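Local coordinates for protein HP0958 (Helicobacter pylori, PDB 3NA7) that probably acts in flagellar biogenesis as an export chaperone and post-transcriptional regulator, joining a long coiled-coil hairpin to a zinc ribbon, at residues 17-22 with 160-165; 9-14 with 231-236; 42-47 with 131-136; 197-200 with 206-209. All coordinates share one frame; numbering follows the deposited sequence.

Helix 91-171 links interactions 1 and 3, which pair it with helix 4-22 and with helix 24-85; their centres lie about 39 Å apart along the elongated coiled-coil hairpin. Helix 4-22 also serves interaction 2, centred about 17 Å from the centre of interaction 1, where its earlier turns meet strand 231-233 of the zinc-ribbon domain. Interaction 4 lies within that domain, its centre about 17 Å from that of interaction 2, and the two touch through Leu232 CD1 and Leu208 CD1, 3.8 Å apart. The zinc ion is about 6 Å from the side chain of Ile206 in interaction 4 and about 10 Å from that of Ile231 in interaction 2.

Interaction 1. Residues 17-22 with 160-165; sequences DKEIDS and QIIFKK
Ile20 and Ile162 form the tight part of this antiparallel helix pair, where helix 4-22 lies against helix 91-171 near the base of the hairpin. The two side chains slide past each other in opposite directions, and Ile20 CG1 meets the CG2 methyl of Ile162 at 3.5 Å, closer than usual for two carbons. Ile162 brings that methyl forward because CG2 stands anti to the backbone N, while its other branch, through CG1, carries CD1 to the CB of Glu19 at 3.8 Å. The CD1 methyl of Ile20 reaches on to the backbone N of Phe163, 3.7 Å away, and lies at the edge of the phenyl ring, near its plane. The axes of the two helical segments come within 9.4 Å, at 164° between their directions.

Leu16 and Leu23 also pack on Ile162, which is buried. The contact has two exposed margins, Phe163 on one side of the isoleucine pair and Glu19 with Lys165 on the other. Glu19 crosses Ile162 at about a right angle, and its OE2 stays 4.8 Å from Lys165 NZ, near enough for some attraction but not paired with it. No hydrogen bond joins the two segments. Their contact is therefore chiefly apolar, with shape fit between branched side chains doing the work and the opposite charges at its margin probably adding only a weak, solvent-screened attraction.

Interaction 2. Residues 9-14 with 231-236; sequences QLIEIS and ILYAEG
The Tyr233 ring receives the CD1 methyl of Ile11 over the centre of one face, a CH-pi contact between helix 4-22 of the hairpin and strand 231-233 of the zinc-ribbon domain. The methyl stands 3.6 Å from the ring centroid and 13° off the ring normal, so it meets all six ring carbons at similar distances. Ile11 and Tyr233 come from opposite directions. Tyr233 CG lies between the backbone N and the carbonyl carbon (chi1 75°), a setting that turns the ring toward the helix. Ile193 and Thr195 of the adjacent, parallel strand 193-195 also touch the Tyr233 side chain.

Beside it, the preceding residue of the helix, Leu10, crosses Ile231 at about a right angle, and the two meet only through their terminal methyls. Both are buried, and Leu10 is packed further by Ile177 and Tyr181 of helix 175-188 and by Met222. No hydrogen bond spans the segments, so what joins these two segments is apolar packing. Strand 231-233 is itself held in its sheet by backbone bonds to Val194 and Ile223. The Leu10 and Ile231 pair closes with CD1 against CD1 at 3.9 Å.

Interaction 3. Residues 42-47 with 131-136; sequences EAKNKA and KKEMLE
Lys44 and Met134 face each other where helices 24-85 and 91-171 run antiparallel, the axes of the two short segments 9.3 Å apart at 161°. This is a partly exposed flank of the helix pair. The base of Lys44 packs against Met134, CB to CG at 3.8 Å, and the rest of its chain crosses Glu133 at about a right angle. Lys44 is extended as far as CE and then bends at chi4 (-80°), which brings NZ to Glu133 OE1 in a salt bridge; the modelled 2.5 Å is short and its exact length doubtful. The ammonium nitrogen approaches that oxygen from above the carboxylate plane, 55° out of it. Lys44 CD also rests on Glu133 CB, so the ion pair sits on an apolar stem.

Met134 bends at chi3 and lays its thioether beside Asn45. The hydrogen bond from Asn45 ND2 to Met134 SD, 3.4 Å, is weak and doubtful, because ND2 also crowds the CE methyl. Leu130 and Leu137 of helix 91-171 touch Lys44, while Lys41 and Ile48 of helix 24-85 touch Met134. Aliphatic stems packed between two long helices, with an interhelical lysine-glutamate bridge along the flank, are characteristic of an antiparallel coiled coil, here the kinked hairpin of HP0958.

Interaction 4. Residues 197-200 with 206-209; sequences KKQA and IRLN
Gln199 grips Leu208 at two points, with its backbone carbonyl and with its side-chain amide. Leu208 N donates to Gln199 O in a straight bond (169° at the hydrogen), though 2.5 Å is very short and the exact length doubtful. The second bond runs the other way: Gln199 NE2 donates to Leu208 O at 3.0 Å, almost in line with that carbonyl, though the acceptor is tilted 21° from the amide plane. Gln199 CG is anti to the backbone N and the chain stays extended, so the amide reaches past Arg207 to the main chain of Leu208. The same NE2 also makes a weak hydrogen bond to Asp210 OD1. Gln199 OE1 remains 3.8 Å from Arg207 NH1, where amide and guanidinium planes stand 55° apart and approach obliquely without a hydrogen bond.

Ala200 pairs with Arg207 in a single beta bridge, their CA atoms 3.8 Å apart, supported by a CA-H...O contact from Ala200 CA to Ile206 O at 3.4 Å. The carbonyl of Arg207 is satisfied by Tyr227 OH. At the far end, Asn209 OD1 accepts from Ile212 N and N-caps helix 210-218. Leu208 lays CB beside Gln199 O and sends CD1 toward Ala200 C; Ile196, Pro226 and Tyr227 also touch its buried side chain.

These segments flank Cys201 and Cys204, which bind the zinc ion with Cys225 and Cys228. The two bonds, one main-chain and one from the Gln199 amide, are consistent with the chain before and after this CxxC knuckle being held together independently of the metal.

Interaction 1. Residues 17-22 with 160-165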
loop_
_atom_site.group_PDB
_atom_site.type_symbol
_atom_site.label_atom_id
_atom_site.label_comp_id
_atom_site.label_asym_id
_atom_site.label_seq_id
_atom_site.Cartn_x
_atom_site.Cartn_y
_atom_site.Cartn_z
ATOM N N ASP A 17 -8.576 27.796 2.959
ATOM C CA ASP A 17 -8.265 26.528 3.615
ATOM C C ASP A 17 -8.461 25.339 2.664
ATOM O O ASP A 17 -7.619 24.451 2.616
ATOM C CB ASP A 17 -9.077 26.340 4.892
ATOM C CG ASP A 17 -8.481 27.088 6.087
ATOM O OD1 ASP A 17 -7.240 27.227 6.183
ATOM O OD2 ASP A 17 -9.266 27.544 6.944
ATOM N N LYS A 18 -9.572 25.338 1.919
ATOM C CA LYS A 18 -9.877 24.287 0.937
ATOM C C LYS A 18 -8.853 24.262 -0.174
ATOM O O LYS A 18 -8.491 23.181 -0.642
ATOM C CB LYS A 18 -11.269 24.465 0.319
ATOM C CG LYS A 18 -12.426 24.264 1.263
ATOM C CD LYS A 18 -13.736 24.503 0.520
ATOM C CE LYS A 18 -14.930 24.521 1.464
ATOM N NZ LYS A 18 -16.230 24.514 0.733
ATOM N N GLU A 19 -8.391 25.441 -0.599
ATOM C CA GLU A 19 -7.325 25.534 -1.603
ATOM C C GLU A 19 -6.065 24.847 -1.133
ATOM O O GLU A 19 -5.518 24.003 -1.834
ATOM C CB GLU A 19 -6.998 26.986 -1.954
ATOM C CG GLU A 19 -7.984 27.634 -2.914
ATOM C CD GLU A 19 -7.369 28.808 -3.690
ATOM O OE1 GLU A 19 -6.616 28.579 -4.683
ATOM O OE2 GLU A 19 -7.656 29.961 -3.309
ATOM N N ILE A 20 -5.590 25.222 0.051
ATOM C CA ILE A 20 -4.423 24.584 0.643
ATOM C C ILE A 20 -4.586 23.066 0.703
ATOM O O ILE A 20 -3.692 22.337 0.292
ATOM C CB ILE A 20 -4.083 25.154 2.028
ATOM C CG1 ILE A 20 -3.662 26.616 1.879
ATOM C CG2 ILE A 20 -2.989 24.288 2.706
ATOM C CD1 ILE A 20 -3.456 27.390 3.144
ATOM N N ASP A 21 -5.745 22.597 1.144
ATOM C CA ASP A 21 -5.965 21.161 1.275
ATOM C C ASP A 21 -6.114 20.385 -0.022
ATOM O O ASP A 21 -5.685 19.243 -0.085
ATOM C CB ASP A 21 -7.181 20.880 2.145
ATOM C CG ASP A 21 -6.806 20.649 3.593
ATOM O OD1 ASP A 21 -6.303 19.532 3.907
ATOM O OD2 ASP A 21 -7.024 21.580 4.407
ATOM N N SER A 22 -6.775 20.987 -1.015
ATOM C CA SER A 22 -7.179 20.296 -2.246
ATOM C C SER A 22 -6.009 20.194 -3.232
ATOM O O SER A 22 -6.106 19.552 -4.289
ATOM C CB SER A 22 -8.393 20.988 -2.885
ATOM O OG SER A 22 -8.005 22.168 -3.566
ATOM N N GLN A 160 1.975 28.075 0.519
ATOM C CA GLN A 160 2.475 29.134 1.380
ATOM C C GLN A 160 1.868 30.504 1.025
ATOM O O GLN A 160 1.388 31.220 1.913
ATOM C CB GLN A 160 4.001 29.173 1.356
ATOM C CG GLN A 160 4.632 27.845 1.746
ATOM C CD GLN A 160 6.135 27.918 1.938
ATOM O OE1 GLN A 160 6.621 28.305 3.008
ATOM N NE2 GLN A 160 6.881 27.511 0.915
ATOM N N ILE A 161 1.875 30.853 -0.270
ATOM C CA ILE A 161 1.190 32.050 -0.751
ATOM C C ILE A 161 -0.279 32.033 -0.311
ATOM O O ILE A 161 -0.762 33.031 0.179
ATOM C CB ILE A 161 1.322 32.237 -2.301
ATOM C CG1 ILE A 161 2.749 32.648 -2.683
ATOM C CG2 ILE A 161 0.307 33.285 -2.835
ATOM C CD1 ILE A 161 3.197 32.125 -4.082
ATOM N N ILE A 162 -0.985 30.918 -0.479
ATOM C CA ILE A 162 -2.370 30.836 0.008
ATOM C C ILE A 162 -2.421 31.103 1.541
ATOM O O ILE A 162 -3.192 31.944 1.988
ATOM C CB ILE A 162 -3.083 29.520 -0.389
ATOM C CG1 ILE A 162 -3.143 29.371 -1.938
ATOM C CG2 ILE A 162 -4.504 29.495 0.148
ATOM C CD1 ILE A 162 -3.363 27.917 -2.452
ATOM N N PHE A 163 -1.554 30.458 2.318
ATOM C CA PHE A 163 -1.533 30.684 3.757
ATOM C C PHE A 163 -1.250 32.156 4.132
ATOM O O PHE A 163 -1.925 32.717 4.980
ATOM C CB PHE A 163 -0.564 29.736 4.478
ATOM C CG PHE A 163 -0.738 29.748 5.965
ATOM C CD1 PHE A 163 -1.749 28.992 6.568
ATOM C CD2 PHE A 163 0.075 30.547 6.761
ATOM C CE1 PHE A 163 -1.930 29.027 7.946
ATOM C CE2 PHE A 163 -0.092 30.589 8.151
ATOM C CZ PHE A 163 -1.093 29.833 8.738
ATOM N N LYS A 164 -0.263 32.766 3.488
ATOM C CA LYS A 164 0.017 34.196 3.661
ATOM C C LYS A 164 -1.246 35.059 3.450
ATOM O O LYS A 164 -1.484 35.995 4.214
ATOM C CB LYS A 164 1.168 34.613 2.736
ATOM C CG LYS A 164 1.407 36.102 2.582
ATOM C CD LYS A 164 2.340 36.673 3.647
ATOM C CE LYS A 164 2.609 38.148 3.379
ATOM N NZ LYS A 164 2.547 38.921 4.650
ATOM N N LYS A 165 -2.056 34.717 2.444
ATOM C CA LYS A 165 -3.348 35.384 2.184
ATOM C C LYS A 165 -4.323 35.153 3.323
ATOM O O LYS A 165 -5.062 36.058 3.702
ATOM C CB LYS A 165 -4.008 34.877 0.884
ATOM C CG LYS A 165 -3.559 35.574 -0.417
ATOM C CD LYS A 165 -4.172 34.908 -1.682
ATOM C CE LYS A 165 -5.645 35.302 -1.934
ATOM N NZ LYS A 165 -6.248 34.573 -3.106
#

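Interaction 2. Residues 9-14 with 231-236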
loop_
_atom_site.group_PDB
_atom_site.type_symbol
_atom_site.label_atom_id
_atom_site.label_comp_id
_atom_site.label_asym_id
_atom_site.label_seq_id
_atom_site.Cartn_x
_atom_site.Cartn_y
_atom_site.Cartn_z
ATOM N N GLN A 9 -16.695 36.926 5.687
ATOM C CA GLN A 9 -15.286 36.814 6.066
ATOM C C GLN A 9 -14.816 35.383 6.234
ATOM O O GLN A 9 -13.728 35.054 5.811
ATOM C CB GLN A 9 -14.994 37.617 7.328
ATOM C CG GLN A 9 -14.526 39.028 7.032
ATOM C CD GLN A 9 -14.412 39.867 8.291
ATOM O OE1 GLN A 9 -15.373 40.003 9.050
ATOM N NE2 GLN A 9 -13.238 40.452 8.507
ATOM N N LEU A 10 -15.655 34.550 6.843
ATOM C CA LEU A 10 -15.386 33.129 7.051
ATOM C C LEU A 10 -15.481 32.324 5.767
ATOM O O LEU A 10 -14.755 31.331 5.605
ATOM C CB LEU A 10 -16.363 32.531 8.072
ATOM C CG LEU A 10 -16.276 33.069 9.501
ATOM C CD1 LEU A 10 -17.001 32.148 10.484
ATOM C CD2 LEU A 10 -14.835 33.227 9.907
ATOM N N ILE A 11 -16.382 32.723 4.866
ATOM C CA ILE A 11 -16.461 32.077 3.550
ATOM C C ILE A 11 -15.162 32.302 2.786
ATOM O O ILE A 11 -14.590 31.342 2.287
ATOM C CB ILE A 11 -17.727 32.470 2.724
ATOM C CG1 ILE A 11 -18.981 31.864 3.363
ATOM C CG2 ILE A 11 -17.608 31.966 1.248
ATOM C CD1 ILE A 11 -20.294 32.590 3.037
ATOM N N GLU A 12 -14.670 33.540 2.719
ATOM C CA GLU A 12 -13.359 33.774 2.087
ATOM C C GLU A 12 -12.262 32.928 2.733
ATOM O O GLU A 12 -11.486 32.307 2.026
ATOM C CB GLU A 12 -12.920 35.241 2.122
ATOM C CG GLU A 12 -13.955 36.263 1.674
ATOM C CD GLU A 12 -13.326 37.586 1.255
ATOM O OE1 GLU A 12 -12.877 37.689 0.087
ATOM O OE2 GLU A 12 -13.297 38.520 2.084
ATOM N N ILE A 13 -12.189 32.900 4.065
ATOM C CA ILE A 13 -11.121 32.147 4.716
ATOM C C ILE A 13 -11.237 30.645 4.430
ATOM O O ILE A 13 -10.237 30.000 4.149
ATOM C CB ILE A 13 -11.038 32.407 6.245
ATOM C CG1 ILE A 13 -10.683 33.870 6.521
ATOM C CG2 ILE A 13 -9.985 31.477 6.908
ATOM C CD1 ILE A 13 -11.234 34.386 7.835
ATOM N N SER A 14 -12.456 30.111 4.507
ATOM C CA SER A 14 -12.704 28.680 4.353
ATOM C C SER A 14 -12.375 28.217 2.944
ATOM O O SER A 14 -11.990 27.062 2.748
ATOM C CB SER A 14 -14.156 28.327 4.678
ATOM O OG SER A 14 -15.020 28.663 3.595
ATOM N N ILE A 231 -21.668 25.655 10.454
ATOM C CA ILE A 231 -22.193 26.938 10.025
ATOM C C ILE A 231 -23.004 26.768 8.725
ATOM O O ILE A 231 -22.557 26.096 7.791
ATOM C CB ILE A 231 -21.066 27.958 9.792
ATOM C CG1 ILE A 231 -20.318 28.242 11.092
ATOM C CG2 ILE A 231 -21.624 29.264 9.202
ATOM C CD1 ILE A 231 -18.937 28.832 10.865
ATOM N N LEU A 232 -24.188 27.384 8.694
ATOM C CA LEU A 232 -25.133 27.315 7.566
ATOM C C LEU A 232 -25.415 28.674 6.931
ATOM O O LEU A 232 -25.562 29.676 7.631
ATOM C CB LEU A 232 -26.473 26.752 8.038
ATOM C CG LEU A 232 -26.730 25.250 8.022
ATOM C CD1 LEU A 232 -28.087 24.990 8.651
ATOM C CD2 LEU A 232 -26.672 24.719 6.609
ATOM N N TYR A 233 -25.499 28.709 5.609
ATOM C CA TYR A 233 -25.968 29.912 4.928
ATOM C C TYR A 233 -26.732 29.624 3.643
ATOM O O TYR A 233 -26.462 28.639 2.961
ATOM C CB TYR A 233 -24.818 30.891 4.664
ATOM C CG TYR A 233 -23.875 30.520 3.544
ATOM C CD1 TYR A 233 -23.901 31.201 2.324
ATOM C CD2 TYR A 233 -22.934 29.508 3.710
ATOM C CE1 TYR A 233 -23.010 30.868 1.292
ATOM C CE2 TYR A 233 -22.048 29.169 2.694
ATOM C CZ TYR A 233 -22.088 29.843 1.490
ATOM O OH TYR A 233 -21.196 29.482 0.500
ATOM N N ALA A 234 -27.697 30.486 3.340
ATOM C CA ALA A 234 -28.390 30.452 2.056
ATOM C C ALA A 234 -27.537 31.163 1.020
ATOM O O ALA A 234 -27.154 32.315 1.221
ATOM C CB ALA A 234 -29.727 31.128 2.170
ATOM N N GLU A 235 -27.225 30.478 -0.077
ATOM C CA GLU A 235 -26.490 31.105 -1.177
ATOM C C GLU A 235 -27.257 32.338 -1.678
ATOM O O GLU A 235 -27.970 32.273 -2.683
ATOM C CB GLU A 235 -26.253 30.097 -2.314
ATOM C CG GLU A 235 -24.965 29.268 -2.185
ATOM C CD GLU A 235 -23.750 29.936 -2.834
ATOM O OE1 GLU A 235 -23.220 29.375 -3.818
ATOM O OE2 GLU A 235 -23.328 31.020 -2.368
ATOM N N GLY A 236 -27.114 33.447 -0.943
ATOM C CA GLY A 236 -27.849 34.690 -1.200
ATOM C C GLY A 236 -29.067 34.923 -0.306
ATOM O O GLY A 236 -30.145 34.371 -0.559
#

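Interaction 3. Residues 42-47 with 131-136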
loop_
_atom_site.group_PDB
_atom_site.type_symbol
_atom_site.label_atom_id
_atom_site.label_comp_id
_atom_site.label_asym_id
_atom_site.label_seq_id
_atom_site.Cartn_x
_atom_site.Cartn_y
_atom_site.Cartn_z
ATOM N N GLU A 42 10.886 -1.921 -4.868
ATOM C CA GLU A 42 10.959 -2.493 -3.523
ATOM C C GLU A 42 10.231 -3.845 -3.402
ATOM O O GLU A 42 10.777 -4.756 -2.824
ATOM C CB GLU A 42 10.414 -1.519 -2.495
ATOM C CG GLU A 42 10.645 -1.952 -1.093
ATOM C CD GLU A 42 9.652 -1.338 -0.129
ATOM O OE1 GLU A 42 9.347 -0.133 -0.229
ATOM O OE2 GLU A 42 9.165 -2.078 0.736
ATOM N N ALA A 43 9.025 -3.963 -3.975
ATOM C CA ALA A 43 8.285 -5.238 -3.996
ATOM C C ALA A 43 9.068 -6.346 -4.721
ATOM O O ALA A 43 9.112 -7.493 -4.269
ATOM C CB ALA A 43 6.882 -5.048 -4.638
ATOM N N LYS A 44 9.695 -6.011 -5.848
ATOM C CA LYS A 44 10.485 -7.014 -6.560
ATOM C C LYS A 44 11.743 -7.405 -5.770
ATOM O O LYS A 44 12.194 -8.549 -5.846
ATOM C CB LYS A 44 10.839 -6.519 -7.942
ATOM C CG LYS A 44 9.614 -6.486 -8.867
ATOM C CD LYS A 44 9.902 -5.741 -10.125
ATOM C CE LYS A 44 8.614 -5.510 -10.965
ATOM N NZ LYS A 44 8.281 -6.736 -11.708
ATOM N N ASN A 45 12.279 -6.453 -4.997
ATOM C CA ASN A 45 13.435 -6.738 -4.197
ATOM C C ASN A 45 13.099 -7.749 -3.116
ATOM O O ASN A 45 13.855 -8.687 -2.912
ATOM C CB ASN A 45 14.075 -5.486 -3.577
ATOM C CG ASN A 45 15.542 -5.713 -3.242
ATOM O OD1 ASN A 45 16.000 -5.491 -2.118
ATOM N ND2 ASN A 45 16.277 -6.191 -4.216
ATOM N N LYS A 46 11.962 -7.556 -2.450
ATOM C CA LYS A 46 11.426 -8.531 -1.493
ATOM C C LYS A 46 11.148 -9.880 -2.138
ATOM O O LYS A 46 11.434 -10.908 -1.541
ATOM C CB LYS A 46 10.141 -8.010 -0.834
ATOM C CG LYS A 46 10.384 -7.103 0.328
ATOM C CD LYS A 46 9.185 -6.230 0.687
ATOM C CE LYS A 46 9.601 -5.283 1.792
ATOM N NZ LYS A 46 8.626 -4.180 1.949
ATOM N N ALA A 47 10.609 -9.882 -3.355
ATOM C CA ALA A 47 10.309 -11.150 -4.030
ATOM C C ALA A 47 11.591 -11.912 -4.345
ATOM O O ALA A 47 11.611 -13.130 -4.262
ATOM C CB ALA A 47 9.462 -10.933 -5.290
ATOM N N LYS A 131 15.437 -9.029 -11.198
ATOM C CA LYS A 131 16.625 -8.182 -11.077
ATOM C C LYS A 131 16.683 -7.251 -12.282
ATOM O O LYS A 131 16.834 -6.066 -12.129
ATOM C CB LYS A 131 17.886 -9.064 -10.962
ATOM C CG LYS A 131 19.156 -8.362 -10.547
ATOM C CD LYS A 131 20.312 -9.371 -10.342
ATOM C CE LYS A 131 20.696 -10.006 -11.656
ATOM N NZ LYS A 131 21.947 -10.771 -11.575
ATOM N N LYS A 132 16.508 -7.782 -13.483
ATOM C CA LYS A 132 16.370 -6.914 -14.645
ATOM C C LYS A 132 15.215 -5.904 -14.537
ATOM O O LYS A 132 15.354 -4.750 -14.913
ATOM C CB LYS A 132 16.266 -7.740 -15.928
ATOM C CG LYS A 132 17.589 -8.363 -16.337
ATOM C CD LYS A 132 17.564 -8.822 -17.794
ATOM C CE LYS A 132 18.497 -10.004 -18.011
ATOM N NZ LYS A 132 18.678 -10.301 -19.458
ATOM N N GLU A 133 14.073 -6.328 -14.024
ATOM C CA GLU A 133 12.958 -5.397 -13.883
ATOM C C GLU A 133 13.287 -4.290 -12.886
ATOM O O GLU A 133 12.998 -3.114 -13.151
ATOM C CB GLU A 133 11.665 -6.119 -13.517
ATOM C CG GLU A 133 11.058 -6.828 -14.718
ATOM C CD GLU A 133 10.067 -7.927 -14.333
ATOM O OE1 GLU A 133 9.839 -8.140 -13.133
ATOM O OE2 GLU A 133 9.508 -8.569 -15.248
ATOM N N MET A 134 13.936 -4.657 -11.783
ATOM C CA MET A 134 14.353 -3.672 -10.803
ATOM C C MET A 134 15.225 -2.554 -11.375
ATOM O O MET A 134 15.074 -1.386 -10.979
ATOM C CB MET A 134 15.112 -4.332 -9.674
ATOM C CG MET A 134 14.229 -5.061 -8.707
ATOM S SD MET A 134 15.196 -5.751 -7.369
ATOM C CE MET A 134 15.806 -4.319 -6.527
ATOM N N LEU A 135 16.139 -2.931 -12.279
ATOM C CA LEU A 135 17.007 -1.971 -12.961
ATOM C C LEU A 135 16.235 -1.061 -13.913
ATOM O O LEU A 135 16.564 0.134 -13.990
ATOM C CB LEU A 135 18.150 -2.677 -13.715
ATOM C CG LEU A 135 19.390 -3.235 -12.993
ATOM C CD1 LEU A 135 20.154 -4.222 -13.919
ATOM C CD2 LEU A 135 20.373 -2.151 -12.447
ATOM N N GLU A 136 15.246 -1.602 -14.652
ATOM C CA GLU A 136 14.377 -0.738 -15.499
ATOM C C GLU A 136 13.658 0.273 -14.618
ATOM O O GLU A 136 13.560 1.442 -14.962
ATOM C CB GLU A 136 13.366 -1.527 -16.370
ATOM C CG GLU A 136 14.016 -2.557 -17.330
ATOM C CD GLU A 136 13.035 -3.563 -18.015
ATOM O OE1 GLU A 136 12.078 -4.087 -17.372
ATOM O OE2 GLU A 136 13.248 -3.861 -19.225
#

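Interaction 4. Residues 197-200 with 206-209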
loop_
_atom_site.group_PDB
_atom_site.type_symbol
_atom_site.label_atom_id
_atom_site.label_comp_id
_atom_site.label_asym_id
_atom_site.label_seq_id
_atom_site.Cartn_x
_atom_site.Cartn_y
_atom_site.Cartn_z
ATOM N N LYS A 197 -29.295 22.931 1.176
ATOM C CA LYS A 197 -29.838 22.328 -0.050
ATOM C C LYS A 197 -31.114 21.593 0.318
ATOM O O LYS A 197 -31.191 20.985 1.391
ATOM C CB LYS A 197 -28.832 21.372 -0.694
ATOM C CG LYS A 197 -27.541 22.044 -1.172
ATOM C CD LYS A 197 -26.389 21.045 -1.174
ATOM C CE LYS A 197 -25.048 21.739 -1.013
ATOM N NZ LYS A 197 -24.069 20.893 -0.268
ATOM N N LYS A 198 -32.108 21.644 -0.567
ATOM C CA LYS A 198 -33.477 21.246 -0.221
ATOM C C LYS A 198 -33.922 22.057 1.007
ATOM O O LYS A 198 -34.064 23.285 0.948
ATOM C CB LYS A 198 -33.581 19.735 0.060
ATOM C CG LYS A 198 -33.326 18.821 -1.135
ATOM C CD LYS A 198 -33.627 17.361 -0.768
ATOM C CE LYS A 198 -33.779 16.466 -2.004
ATOM N NZ LYS A 198 -32.464 16.007 -2.527
ATOM N N GLN A 199 -34.112 21.363 2.120
ATOM C CA GLN A 199 -34.417 21.996 3.396
ATOM C C GLN A 199 -33.588 21.306 4.480
ATOM O O GLN A 199 -33.954 21.296 5.657
ATOM C CB GLN A 199 -35.915 21.872 3.687
ATOM C CG GLN A 199 -36.452 22.805 4.763
ATOM C CD GLN A 199 -37.963 22.689 4.948
ATOM O OE1 GLN A 199 -38.717 22.554 3.976
ATOM N NE2 GLN A 199 -38.410 22.767 6.198
ATOM N N ALA A 200 -32.459 20.731 4.076
ATOM C CA ALA A 200 -31.618 19.975 5.001
ATOM C C ALA A 200 -30.219 20.588 5.130
ATOM O O ALA A 200 -29.767 21.316 4.239
ATOM C CB ALA A 200 -31.533 18.517 4.557
ATOM N N ILE A 206 -29.827 16.307 7.324
ATOM C CA ILE A 206 -31.053 16.091 8.082
ATOM C C ILE A 206 -31.930 17.327 7.940
ATOM O O ILE A 206 -31.445 18.448 8.053
ATOM C CB ILE A 206 -30.728 15.780 9.558
ATOM C CG1 ILE A 206 -29.816 14.542 9.636
ATOM C CG2 ILE A 206 -32.005 15.596 10.380
ATOM C CD1 ILE A 206 -29.030 14.433 10.918
ATOM N N ARG A 207 -33.214 17.122 7.669
ATOM C CA ARG A 207 -34.106 18.225 7.296
ATOM C C ARG A 207 -34.200 19.261 8.414
ATOM O O ARG A 207 -34.360 18.910 9.577
ATOM C CB ARG A 207 -35.500 17.686 6.956
ATOM C CG ARG A 207 -36.254 18.501 5.910
ATOM C CD ARG A 207 -35.984 17.977 4.477
ATOM N NE ARG A 207 -37.121 17.286 3.847
ATOM C CZ ARG A 207 -38.389 17.704 3.857
ATOM N NH1 ARG A 207 -38.738 18.832 4.474
ATOM N NH2 ARG A 207 -39.326 16.990 3.238
ATOM N N LEU A 208 -34.086 20.535 8.061
ATOM C CA LEU A 208 -34.171 21.616 9.050
ATOM C C LEU A 208 -35.631 21.972 9.249
ATOM O O LEU A 208 -36.378 22.000 8.276
ATOM C CB LEU A 208 -33.393 22.837 8.558
ATOM C CG LEU A 208 -31.889 22.592 8.333
ATOM C CD1 LEU A 208 -31.285 23.509 7.257
ATOM C CD2 LEU A 208 -31.143 22.724 9.649
ATOM N N ASN A 209 -36.044 22.229 10.492
ATOM C CA ASN A 209 -37.439 22.590 10.756
ATOM C C ASN A 209 -37.768 23.995 10.249
ATOM O O ASN A 209 -36.879 24.758 9.854
ATOM C CB ASN A 209 -37.846 22.368 12.225
ATOM C CG ASN A 209 -37.228 23.392 13.194
ATOM O OD1 ASN A 209 -36.645 24.404 12.790
ATOM N ND2 ASN A 209 -37.371 23.124 14.488
#